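Local structure of SPT6 (Antonospora locustae, 2XP1) at residues Y125-S130 and E149-S154. The protein is a transcription elongation factor whose tandem SH2 domains probably mediate its interaction with RNA polymerase II. Sequence-based numbering, arbitrary orientation.
Sequences YAFYFS and EYIGVS. With SO4 (sulfate ion), chain C.
The Phe127 ring receives Ile151 at its edge, in the ring plane, with Ile151 CD1 3.9 Å from Phe127 CE2. Phe129 likewise meets Val153 at its edge, Phe129 CE2 lying 4.2 Å from Val153 CG2; the two side chains cross at about a right angle. Phe170 of helix 167-175 touches both Phe127 and Ile151, while Ile98 of helix 80-100 touches both Phe129 and Val153. The Tyr150 ring has sulfate O4 near its plane at one edge, and Ser130 OG approaches it obliquely, 3.9 Å from Tyr150 CE1. The edge of Tyr128 faces sulfate O3, 3.6 Å from Tyr128 CE1.

Strands 124-129 and 146-153 belong to one antiparallel sheet and have strand 136-142 between them. They therefore meet through side chains. Ser130 OG lies anti to its own N (chi1 178°) and reaches the sulfate. Ser130 OG and Tyr150 OH each donate a hydrogen bond to O4, both 2.6 Å long. Arg131 N, Lys132 N and Thr138 OG1 also hydrogen-bond to the sulfate.

The sulfate probably came from the crystallisation liquor. Three hydroxyls and two backbone N-H groups around one anion are consistent with a site suited to a phosphate-like group, as in the phosphate pockets of SH2 domains.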
loop_
_atom_site.group_PDB
_atom_site.type_symbol
_atom_site.label_atom_id
_atom_site.label_comp_id
_atom_site.label_asym_id
_atom_site.label_seq_id
_atom_site.Cartn_x
_atom_site.Cartn_y
_atom_site.Cartn_z
ATOM N N TYR A 125 -15.652 -18.127 -15.298
ATOM C CA TYR A 125 -14.501 -17.846 -14.482
ATOM C C TYR A 125 -14.696 -18.344 -13.101
ATOM O O TYR A 125 -15.825 -18.461 -12.646
ATOM C CB TYR A 125 -14.215 -16.358 -14.451
ATOM C CG TYR A 125 -15.341 -15.502 -13.936
ATOM C CD1 TYR A 125 -15.375 -15.101 -12.601
ATOM C CD2 TYR A 125 -16.384 -15.095 -14.778
ATOM C CE1 TYR A 125 -16.409 -14.285 -12.121
ATOM C CE2 TYR A 125 -17.419 -14.293 -14.309
ATOM C CZ TYR A 125 -17.415 -13.882 -12.973
ATOM O OH TYR A 125 -18.440 -13.090 -12.488
ATOM N N ALA A 126 -13.583 -18.621 -12.424
ATOM C CA ALA A 126 -13.643 -19.205 -11.095
ATOM C C ALA A 126 -12.545 -18.623 -10.296
ATOM O O ALA A 126 -11.613 -18.072 -10.871
ATOM C CB ALA A 126 -13.502 -20.721 -11.172
ATOM N N PHE A 127 -12.640 -18.729 -8.974
ATOM C CA PHE A 127 -11.543 -18.289 -8.096
ATOM C C PHE A 127 -11.193 -19.406 -7.135
ATOM O O PHE A 127 -12.073 -20.058 -6.629
ATOM C CB PHE A 127 -11.916 -17.070 -7.249
ATOM C CG PHE A 127 -12.161 -15.837 -8.022
ATOM C CD1 PHE A 127 -13.426 -15.586 -8.573
ATOM C CD2 PHE A 127 -11.157 -14.888 -8.156
ATOM C CE1 PHE A 127 -13.689 -14.432 -9.290
ATOM C CE2 PHE A 127 -11.378 -13.713 -8.866
ATOM C CZ PHE A 127 -12.681 -13.470 -9.448
ATOM N N TYR A 128 -9.896 -19.591 -6.890
ATOM C CA TYR A 128 -9.386 -20.520 -5.900
ATOM C C TYR A 128 -8.019 -20.059 -5.414
ATOM O O TYR A 128 -7.318 -19.355 -6.127
ATOM C CB TYR A 128 -9.324 -21.930 -6.464
ATOM C CG TYR A 128 -8.636 -22.098 -7.815
ATOM C CD1 TYR A 128 -7.270 -22.419 -7.892
ATOM C CD2 TYR A 128 -9.357 -21.986 -9.009
ATOM C CE1 TYR A 128 -6.641 -22.600 -9.112
ATOM C CE2 TYR A 128 -8.732 -22.165 -10.242
ATOM C CZ TYR A 128 -7.377 -22.470 -10.275
ATOM O OH TYR A 128 -6.748 -22.646 -11.475
ATOM N N PHE A 129 -7.653 -20.416 -4.189
ATOM C CA PHE A 129 -6.352 -20.008 -3.661
ATOM C C PHE A 129 -5.299 -20.802 -4.347
ATOM O O PHE A 129 -5.514 -21.968 -4.631
ATOM C CB PHE A 129 -6.256 -20.250 -2.160
ATOM C CG PHE A 129 -6.996 -19.234 -1.374
ATOM C CD1 PHE A 129 -8.085 -19.590 -0.629
ATOM C CD2 PHE A 129 -6.639 -17.909 -1.430
ATOM C CE1 PHE A 129 -8.780 -18.650 0.089
ATOM C CE2 PHE A 129 -7.359 -16.972 -0.745
ATOM C CZ PHE A 129 -8.445 -17.360 0.020
ATOM N N SER A 130 -4.175 -20.139 -4.596
ATOM C CA SER A 130 -2.988 -20.753 -5.200
ATOM C C SER A 130 -2.268 -21.593 -4.169
ATOM O O SER A 130 -2.046 -21.133 -3.039
ATOM C CB SER A 130 -1.993 -19.663 -5.685
ATOM O OG SER A 130 -0.806 -20.267 -6.236
ATOM N N GLU A 149 -4.661 -15.926 -13.584
ATOM C CA GLU A 149 -3.997 -14.721 -13.146
ATOM C C GLU A 149 -3.933 -14.713 -11.651
ATOM O O GLU A 149 -4.831 -15.226 -10.988
ATOM C CB GLU A 149 -4.741 -13.475 -13.598
ATOM C CG GLU A 149 -4.906 -13.253 -15.108
ATOM C CD GLU A 149 -5.473 -11.858 -15.414
ATOM O OE1 GLU A 149 -6.702 -11.740 -15.564
ATOM O OE2 GLU A 149 -4.688 -10.879 -15.479
ATOM N N TYR A 150 -2.897 -14.087 -11.106
ATOM C CA TYR A 150 -2.736 -14.092 -9.686
ATOM C C TYR A 150 -3.184 -12.793 -9.071
ATOM O O TYR A 150 -2.792 -11.714 -9.529
ATOM C CB TYR A 150 -1.277 -14.365 -9.315
ATOM C CG TYR A 150 -0.803 -15.805 -9.528
ATOM C CD1 TYR A 150 -1.661 -16.890 -9.344
ATOM C CD2 TYR A 150 0.512 -16.071 -9.912
ATOM C CE1 TYR A 150 -1.235 -18.201 -9.541
ATOM C CE2 TYR A 150 0.956 -17.379 -10.092
ATOM C CZ TYR A 150 0.080 -18.442 -9.912
ATOM O OH TYR A 150 0.524 -19.748 -10.097
ATOM N N ILE A 151 -3.969 -12.890 -8.007
ATOM C CA ILE A 151 -4.334 -11.725 -7.264
ATOM C C ILE A 151 -3.701 -11.815 -5.891
ATOM O O ILE A 151 -3.767 -12.854 -5.253
ATOM C CB ILE A 151 -5.874 -11.636 -7.156
ATOM C CG1 ILE A 151 -6.482 -11.482 -8.553
ATOM C CG2 ILE A 151 -6.314 -10.513 -6.252
ATOM C CD1 ILE A 151 -8.002 -11.826 -8.612
ATOM N N GLY A 152 -3.111 -10.728 -5.409
ATOM C CA GLY A 152 -2.521 -10.726 -4.058
ATOM C C GLY A 152 -3.593 -10.641 -2.994
ATOM O O GLY A 152 -4.603 -9.971 -3.172
ATOM N N VAL A 153 -3.397 -11.314 -1.876
ATOM C CA VAL A 153 -4.361 -11.201 -0.790
ATOM C C VAL A 153 -3.728 -10.602 0.476
ATOM O O VAL A 153 -3.008 -11.307 1.207
ATOM C CB VAL A 153 -5.021 -12.564 -0.416
ATOM C CG1 VAL A 153 -6.050 -12.360 0.610
ATOM C CG2 VAL A 153 -5.643 -13.255 -1.641
ATOM N N SER A 154 -4.067 -9.344 0.743
ATOM C CA SER A 154 -3.584 -8.597 1.881
ATOM C C SER A 154 -4.859 -8.032 2.528
ATOM O O SER A 154 -5.831 -8.774 2.692
ATOM C CB SER A 154 -2.649 -7.490 1.382
ATOM O OG SER A 154 -3.321 -6.731 0.342
HETATM S S SO4 C . -1.771 -22.488 -8.694
HETATM O O1 SO4 C . -1.441 -23.301 -9.869
HETATM O O2 SO4 C . -1.622 -23.314 -7.488
HETATM O O3 SO4 C . -3.148 -22.013 -8.768
HETATM O O4 SO4 C . -0.886 -21.333 -8.649
#